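PDB 2DUL: tRNA (guanine(26)-N(2))-dimethyltransferase from Pyrococcus horikoshii, which transfers two methyl groups from S-adenosyl-L-methionine to the N2 atom of guanine 26 in a number of tRNAs. Local coordinates for residues A[33-45]-A[289-302]. Residues are numbered along the deposited sequence; the frame is centred on the assembly and turned at random.
Sequences ALNRDIVVVLLNI and KMVKEAESLSLARK
Helix 33-45 crosses the short helical segment 289-295 at 107°, axes 9.2 Å apart at closest approach, and the loop 296-301 then runs back along helix 33-45 from V41 to A33. M290 is the knob at the crossing, set among I38, V41, L42 and I45. Its chain bends at the thioether (chi3 71°), bringing CE to 3.7 Å from I38 O while SD lies against L42 CD1. V41 splits its branches: CG1 packs on M290 and E293, CG2 touches both A294 CB and L299 CD1, the latter 3.9 Å away. The side chains of I45 and E293 slide past each other in opposite directions, CD1 against CB. N44 gives its ND2 to V40 O of its own helix, and this ND2 also comes to 3.7 Å from L297 CD1. In this class I-like methyltransferase fold, helix 33-45 packs against both strand 226-235 and helix 60-68, and carries R36, predicted to bind S-adenosyl-L-methionine. Nearer its start, D37 grips the loop backbone ahead of helix 302-314: OD1 takes A300 N at 3.0 Å, 20° out of the carboxylate plane, and OD2 takes R301 N at 2.7 Å through its syn lone pair. OD1 also forms a salt bridge with R64. An alanine in place of D37 would strip both amides of these acceptors and is likely to let the loop drift from the helix. Beside it, A33 CB sits over the centre of one face of the R301 guanidinium, 3.7 Å from CZ.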
ATOM      1  N   ALA A  33     -11.210   8.273   1.673  1.00 28.16           N
ATOM      2  CA  ALA A  33     -10.934   9.397   0.789  1.00 26.76           C
ATOM      3  C   ALA A  33      -9.446   9.737   0.857  1.00 27.60           C
ATOM      4  O   ALA A  33      -8.855  10.166  -0.136  1.00 25.84           O
ATOM      5  CB  ALA A  33     -11.770  10.607   1.195  1.00 26.47           C
ATOM      6  N   LEU A  34      -8.850   9.550   2.037  1.00 27.50           N
ATOM      7  CA  LEU A  34      -7.426   9.815   2.236  1.00 28.18           C
ATOM      8  C   LEU A  34      -6.615   8.861   1.360  1.00 28.45           C
ATOM      9  O   LEU A  34      -5.675   9.269   0.680  1.00 28.59           O
ATOM     10  CB  LEU A  34      -7.040   9.601   3.707  1.00 29.85           C
ATOM     11  CG  LEU A  34      -5.542   9.605   4.030  1.00 31.56           C
ATOM     12  CD1 LEU A  34      -4.952  10.965   3.706  1.00 31.93           C
ATOM     13  CD2 LEU A  34      -5.322   9.266   5.498  1.00 33.93           C
ATOM     14  N   ASN A  35      -6.988   7.586   1.398  1.00 28.43           N
ATOM     15  CA  ASN A  35      -6.327   6.552   0.607  1.00 29.71           C
ATOM     16  C   ASN A  35      -6.360   6.951  -0.867  1.00 28.07           C
ATOM     17  O   ASN A  35      -5.345   6.882  -1.562  1.00 26.03           O
ATOM     18  CB  ASN A  35      -7.045   5.210   0.816  1.00 32.37           C
ATOM     19  CG  ASN A  35      -6.450   4.078  -0.015  1.00 36.97           C
ATOM     20  OD1 ASN A  35      -6.498   4.098  -1.247  1.00 37.40           O
ATOM     21  ND2 ASN A  35      -5.892   3.077   0.663  1.00 39.24           N
ATOM     22  N   ARG A  36      -7.526   7.381  -1.342  1.00 27.28           N
ATOM     23  CA  ARG A  36      -7.660   7.786  -2.735  1.00 25.76           C
ATOM     24  C   ARG A  36      -6.858   9.057  -3.041  1.00 25.32           C
ATOM     25  O   ARG A  36      -6.325   9.211  -4.144  1.00 23.15           O
ATOM     26  CB  ARG A  36      -9.141   7.952  -3.096  1.00 24.74           C
ATOM     27  CG  ARG A  36      -9.893   6.615  -3.159  1.00 24.90           C
ATOM     28  CD  ARG A  36     -11.344   6.793  -3.576  1.00 25.81           C
ATOM     29  NE  ARG A  36     -12.209   7.226  -2.477  1.00 24.70           N
ATOM     30  CZ  ARG A  36     -12.792   6.408  -1.604  1.00 24.99           C
ATOM     31  NH1 ARG A  36     -12.609   5.095  -1.684  1.00 24.05           N
ATOM     32  NH2 ARG A  36     -13.576   6.903  -0.655  1.00 22.76           N
ATOM     33  N   ASP A  37      -6.753   9.964  -2.069  1.00 25.29           N
ATOM     34  CA  ASP A  37      -5.963  11.176  -2.275  1.00 24.32           C
ATOM     35  C   ASP A  37      -4.522  10.767  -2.579  1.00 24.61           C
ATOM     36  O   ASP A  37      -3.899  11.284  -3.510  1.00 25.04           O
ATOM     37  CB  ASP A  37      -5.933  12.061  -1.020  1.00 26.20           C
ATOM     38  CG  ASP A  37      -7.150  12.964  -0.888  1.00 28.83           C
ATOM     39  OD1 ASP A  37      -7.793  13.288  -1.911  1.00 27.68           O
ATOM     40  OD2 ASP A  37      -7.443  13.373   0.255  1.00 31.13           O
ATOM     41  N   ILE A  38      -3.998   9.847  -1.771  1.00 22.46           N
ATOM     42  CA  ILE A  38      -2.622   9.378  -1.920  1.00 23.31           C
ATOM     43  C   ILE A  38      -2.357   8.839  -3.318  1.00 22.05           C
ATOM     44  O   ILE A  38      -1.371   9.216  -3.959  1.00 20.78           O
ATOM     45  CB  ILE A  38      -2.282   8.273  -0.872  1.00 23.08           C
ATOM     46  CG1 ILE A  38      -2.535   8.797   0.542  1.00 25.28           C
ATOM     47  CG2 ILE A  38      -0.825   7.838  -1.008  1.00 21.52           C
ATOM     48  CD1 ILE A  38      -1.747  10.040   0.891  1.00 24.78           C
ATOM     49  N   VAL A  39      -3.232   7.964  -3.801  1.00 22.53           N
ATOM     50  CA  VAL A  39      -3.037   7.405  -5.131  1.00 23.16           C
ATOM     51  C   VAL A  39      -3.152   8.501  -6.198  1.00 23.05           C
ATOM     52  O   VAL A  39      -2.401   8.501  -7.180  1.00 22.78           O
ATOM     53  CB  VAL A  39      -4.027   6.224  -5.411  1.00 24.10           C
ATOM     54  CG1 VAL A  39      -5.464   6.674  -5.267  1.00 26.58           C
ATOM     55  CG2 VAL A  39      -3.769   5.654  -6.797  1.00 24.03           C
ATOM     56  N   VAL A  40      -4.071   9.443  -6.003  1.00 22.07           N
ATOM     57  CA  VAL A  40      -4.233  10.547  -6.950  1.00 22.40           C
ATOM     58  C   VAL A  40      -2.924  11.331  -7.027  1.00 23.23           C
ATOM     59  O   VAL A  40      -2.466  11.700  -8.113  1.00 23.43           O
ATOM     60  CB  VAL A  40      -5.382  11.499  -6.518  1.00 23.30           C
ATOM     61  CG1 VAL A  40      -5.260  12.851  -7.224  1.00 22.82           C
ATOM     62  CG2 VAL A  40      -6.722  10.867  -6.861  1.00 24.08           C
ATOM     63  N   VAL A  41      -2.315  11.575  -5.869  1.00 22.87           N
ATOM     64  CA  VAL A  41      -1.055  12.304  -5.823  1.00 21.62           C
ATOM     65  C   VAL A  41       0.023  11.537  -6.578  1.00 21.86           C
ATOM     66  O   VAL A  41       0.732  12.098  -7.416  1.00 21.56           O
ATOM     67  CB  VAL A  41      -0.588  12.524  -4.368  1.00 22.41           C
ATOM     68  CG1 VAL A  41       0.831  13.097  -4.353  1.00 22.05           C
ATOM     69  CG2 VAL A  41      -1.544  13.475  -3.659  1.00 21.90           C
ATOM     70  N   LEU A  42       0.125  10.246  -6.285  1.00 22.24           N
ATOM     71  CA  LEU A  42       1.114   9.392  -6.925  1.00 22.61           C
ATOM     72  C   LEU A  42       0.963   9.367  -8.440  1.00 22.00           C
ATOM     73  O   LEU A  42       1.949   9.495  -9.170  1.00 22.94           O
ATOM     74  CB  LEU A  42       1.018   7.964  -6.373  1.00 22.20           C
ATOM     75  CG  LEU A  42       2.034   6.964  -6.939  1.00 26.00           C
ATOM     76  CD1 LEU A  42       3.448   7.478  -6.687  1.00 24.67           C
ATOM     77  CD2 LEU A  42       1.837   5.595  -6.299  1.00 24.57           C
ATOM     78  N   LEU A  43      -0.267   9.206  -8.916  1.00 21.41           N
ATOM     79  CA  LEU A  43      -0.508   9.149 -10.350  1.00 23.21           C
ATOM     80  C   LEU A  43      -0.120  10.442 -11.056  1.00 23.91           C
ATOM     81  O   LEU A  43       0.225  10.426 -12.238  1.00 24.16           O
ATOM     82  CB  LEU A  43      -1.974   8.798 -10.637  1.00 22.99           C
ATOM     83  CG  LEU A  43      -2.273   7.301 -10.832  1.00 25.18           C
ATOM     84  CD1 LEU A  43      -1.608   6.471  -9.751  1.00 25.53           C
ATOM     85  CD2 LEU A  43      -3.777   7.084 -10.836  1.00 24.68           C
ATOM     86  N   ASN A  44      -0.167  11.557 -10.334  1.00 23.76           N
ATOM     87  CA  ASN A  44       0.203  12.843 -10.910  1.00 26.08           C
ATOM     88  C   ASN A  44       1.715  12.967 -11.048  1.00 27.55           C
ATOM     89  O   ASN A  44       2.218  13.914 -11.652  1.00 28.99           O
ATOM     90  CB  ASN A  44      -0.357  13.983 -10.061  1.00 26.95           C
ATOM     91  CG  ASN A  44      -1.745  14.399 -10.503  1.00 27.73           C
ATOM     92  OD1 ASN A  44      -1.907  15.000 -11.563  1.00 26.91           O
ATOM     93  ND2 ASN A  44      -2.755  14.068  -9.703  1.00 28.57           N
ATOM     94  N   ILE A  45       2.434  11.998 -10.489  1.00 27.18           N
ATOM     95  CA  ILE A  45       3.887  11.972 -10.571  1.00 27.90           C
ATOM     96  C   ILE A  45       4.298  10.940 -11.614  1.00 28.16           C
ATOM     97  O   ILE A  45       5.115  11.223 -12.490  1.00 27.01           O
ATOM     98  CB  ILE A  45       4.531  11.584  -9.216  1.00 30.33           C
ATOM     99  CG1 ILE A  45       4.162  12.612  -8.143  1.00 31.69           C
ATOM    100  CG2 ILE A  45       6.044  11.492  -9.359  1.00 30.24           C
ATOM    101  CD1 ILE A  45       4.608  14.021  -8.463  1.00 33.79           C
ATOM    102  N   LYS A 289       8.686  14.102  -4.014  1.00 29.20           N
ATOM    103  CA  LYS A 289       7.872  14.774  -5.023  1.00 29.03           C
ATOM    104  C   LYS A 289       6.394  14.755  -4.644  1.00 28.47           C
ATOM    105  O   LYS A 289       5.663  15.705  -4.923  1.00 29.52           O
ATOM    106  CB  LYS A 289       8.034  14.105  -6.390  1.00 29.62           C
ATOM    107  CG  LYS A 289       9.350  14.377  -7.095  1.00 32.71           C
ATOM    108  CD  LYS A 289       9.264  13.953  -8.556  1.00 34.78           C
ATOM    109  CE  LYS A 289      10.521  14.310  -9.335  1.00 36.90           C
ATOM    110  NZ  LYS A 289      11.713  13.568  -8.847  1.00 39.83           N
ATOM    111  N   MET A 290       5.956  13.664  -4.020  1.00 26.55           N
ATOM    112  CA  MET A 290       4.563  13.522  -3.608  1.00 26.27           C
ATOM    113  C   MET A 290       4.145  14.587  -2.599  1.00 27.25           C
ATOM    114  O   MET A 290       3.040  15.127  -2.677  1.00 28.14           O
ATOM    115  CB  MET A 290       4.326  12.126  -3.021  1.00 26.43           C
ATOM    116  CG  MET A 290       4.328  11.014  -4.061  1.00 26.16           C
ATOM    117  SD  MET A 290       3.977   9.392  -3.342  1.00 24.44           S
ATOM    118  CE  MET A 290       2.208   9.540  -2.946  1.00 24.49           C
ATOM    119  N   VAL A 291       5.021  14.888  -1.648  1.00 27.66           N
ATOM    120  CA  VAL A 291       4.713  15.904  -0.646  1.00 28.46           C
ATOM    121  C   VAL A 291       4.445  17.231  -1.348  1.00 29.15           C
ATOM    122  O   VAL A 291       3.487  17.936  -1.026  1.00 29.16           O
ATOM    123  CB  VAL A 291       5.883  16.092   0.351  1.00 29.84           C
ATOM    124  CG1 VAL A 291       5.615  17.296   1.254  1.00 31.27           C
ATOM    125  CG2 VAL A 291       6.049  14.840   1.195  1.00 27.87           C
ATOM    126  N   LYS A 292       5.291  17.549  -2.322  1.00 29.49           N
ATOM    127  CA  LYS A 292       5.185  18.788  -3.082  1.00 32.32           C
ATOM    128  C   LYS A 292       3.937  18.797  -3.963  1.00 32.93           C
ATOM    129  O   LYS A 292       3.210  19.793  -4.016  1.00 32.92           O
ATOM    130  CB  LYS A 292       6.447  18.968  -3.934  1.00 34.68           C
ATOM    131  CG  LYS A 292       6.586  20.320  -4.621  1.00 40.03           C
ATOM    132  CD  LYS A 292       5.799  20.386  -5.916  1.00 42.90           C
ATOM    133  CE  LYS A 292       6.133  21.648  -6.690  1.00 44.10           C
ATOM    134  NZ  LYS A 292       5.427  21.679  -8.003  1.00 46.23           N
ATOM    135  N   GLU A 293       3.692  17.686  -4.651  1.00 31.97           N
ATOM    136  CA  GLU A 293       2.528  17.577  -5.522  1.00 32.97           C
ATOM    137  C   GLU A 293       1.249  17.703  -4.699  1.00 32.61           C
ATOM    138  O   GLU A 293       0.292  18.356  -5.118  1.00 32.16           O
ATOM    139  CB  GLU A 293       2.531  16.232  -6.255  1.00 33.41           C
ATOM    140  CG  GLU A 293       1.334  16.027  -7.184  1.00 37.13           C
ATOM    141  CD  GLU A 293       1.377  16.923  -8.412  1.00 40.32           C
ATOM    142  OE1 GLU A 293       0.387  16.939  -9.179  1.00 40.71           O
ATOM    143  OE2 GLU A 293       2.403  17.603  -8.619  1.00 41.26           O
ATOM    144  N   ALA A 294       1.241  17.077  -3.527  1.00 31.85           N
ATOM    145  CA  ALA A 294       0.076  17.118  -2.654  1.00 34.69           C
ATOM    146  C   ALA A 294      -0.230  18.546  -2.218  1.00 36.64           C
ATOM    147  O   ALA A 294      -1.394  18.940  -2.123  1.00 36.17           O
ATOM    148  CB  ALA A 294       0.308  16.240  -1.434  1.00 33.82           C
ATOM    149  N   GLU A 295       0.819  19.317  -1.950  1.00 37.76           N
ATOM    150  CA  GLU A 295       0.658  20.702  -1.525  1.00 41.36           C
ATOM    151  C   GLU A 295       0.046  21.579  -2.617  1.00 42.55           C
ATOM    152  O   GLU A 295      -0.732  22.487  -2.323  1.00 43.16           O
ATOM    153  CB  GLU A 295       2.007  21.284  -1.097  1.00 43.03           C
ATOM    154  CG  GLU A 295       2.572  20.661   0.163  1.00 47.53           C
ATOM    155  CD  GLU A 295       3.924  21.225   0.539  1.00 49.94           C
ATOM    156  OE1 GLU A 295       4.880  21.056  -0.247  1.00 53.16           O
ATOM    157  OE2 GLU A 295       4.030  21.842   1.618  1.00 52.40           O
ATOM    158  N   SER A 296       0.392  21.304  -3.872  1.00 42.81           N
ATOM    159  CA  SER A 296      -0.114  22.084  -4.997  1.00 43.63           C
ATOM    160  C   SER A 296      -1.402  21.524  -5.601  1.00 44.37           C
ATOM    161  O   SER A 296      -1.839  21.966  -6.664  1.00 45.46           O
ATOM    162  CB  SER A 296       0.950  22.180  -6.091  1.00 44.64           C
ATOM    163  OG  SER A 296       1.187  20.911  -6.677  1.00 45.45           O
ATOM    164  N   LEU A 297      -2.005  20.551  -4.929  1.00 44.39           N
ATOM    165  CA  LEU A 297      -3.247  19.958  -5.412  1.00 43.55           C
ATOM    166  C   LEU A 297      -4.379  20.135  -4.415  1.00 43.71           C
ATOM    167  O   LEU A 297      -4.161  20.161  -3.204  1.00 44.22           O
ATOM    168  CB  LEU A 297      -3.074  18.458  -5.675  1.00 42.58           C
ATOM    169  CG  LEU A 297      -2.367  17.977  -6.941  1.00 41.57           C
ATOM    170  CD1 LEU A 297      -2.262  16.454  -6.909  1.00 41.99           C
ATOM    171  CD2 LEU A 297      -3.141  18.431  -8.169  1.00 41.19           C
ATOM    172  N   SER A 298      -5.594  20.265  -4.933  1.00 43.91           N
ATOM    173  CA  SER A 298      -6.761  20.383  -4.078  1.00 44.03           C
ATOM    174  C   SER A 298      -7.176  18.930  -3.870  1.00 42.90           C
ATOM    175  O   SER A 298      -7.465  18.220  -4.833  1.00 43.79           O
ATOM    176  CB  SER A 298      -7.872  21.169  -4.781  1.00 45.40           C
ATOM    177  OG  SER A 298      -8.242  20.554  -6.003  1.00 46.45           O
ATOM    178  N   LEU A 299      -7.177  18.481  -2.622  1.00 40.88           N
ATOM    179  CA  LEU A 299      -7.531  17.100  -2.318  1.00 38.90           C
ATOM    180  C   LEU A 299      -8.760  17.025  -1.430  1.00 38.69           C
ATOM    181  O   LEU A 299      -9.250  18.045  -0.956  1.00 39.63           O
ATOM    182  CB  LEU A 299      -6.353  16.405  -1.632  1.00 38.51           C
ATOM    183  CG  LEU A 299      -5.063  16.305  -2.451  1.00 36.84           C
ATOM    184  CD1 LEU A 299      -3.943  15.756  -1.579  1.00 37.39           C
ATOM    185  CD2 LEU A 299      -5.291  15.414  -3.663  1.00 35.75           C
ATOM    186  N   ALA A 300      -9.256  15.810  -1.211  1.00 36.88           N
ATOM    187  CA  ALA A 300     -10.435  15.601  -0.378  1.00 37.22           C
ATOM    188  C   ALA A 300     -10.107  15.768   1.104  1.00 37.56           C
ATOM    189  O   ALA A 300     -10.903  16.307   1.869  1.00 38.24           O
ATOM    190  CB  ALA A 300     -11.006  14.213  -0.629  1.00 35.91           C
ATOM    191  N   ARG A 301      -8.929  15.292   1.497  1.00 36.94           N
ATOM    192  CA  ARG A 301      -8.468  15.372   2.882  1.00 36.21           C
ATOM    193  C   ARG A 301      -7.018  15.845   2.849  1.00 36.15           C
ATOM    194  O   ARG A 301      -6.123  15.179   3.372  1.00 35.77           O
ATOM    195  CB  ARG A 301      -8.542  13.992   3.537  1.00 35.88           C
ATOM    196  CG  ARG A 301      -9.892  13.301   3.408  1.00 38.23           C
ATOM    197  CD  ARG A 301     -10.943  13.924   4.318  1.00 38.88           C
ATOM    198  NE  ARG A 301     -12.234  13.257   4.178  1.00 40.06           N
ATOM    199  CZ  ARG A 301     -13.074  13.458   3.168  1.00 39.56           C
ATOM    200  NH1 ARG A 301     -14.224  12.800   3.121  1.00 39.77           N
ATOM    201  NH2 ARG A 301     -12.773  14.329   2.212  1.00 41.51           N
ATOM    202  N   LYS A 302      -6.800  17.002   2.232  1.00 36.33           N
ATOM    203  CA  LYS A 302      -5.464  17.567   2.080  1.00 37.35           C
ATOM    204  C   LYS A 302      -4.635  17.615   3.365  1.00 38.16           C
ATOM    205  O   LYS A 302      -3.468  17.218   3.372  1.00 36.91           O
ATOM    206  CB  LYS A 302      -5.561  18.967   1.466  1.00 37.92           C
ATOM    207  CG  LYS A 302      -4.229  19.510   0.971  1.00 40.47           C
ATOM    208  CD  LYS A 302      -4.412  20.722   0.072  1.00 41.27           C
ATOM    209  CE  LYS A 302      -3.080  21.190  -0.497  1.00 42.32           C
ATOM    210  NZ  LYS A 302      -3.252  22.267  -1.513  1.00 40.99           N
TER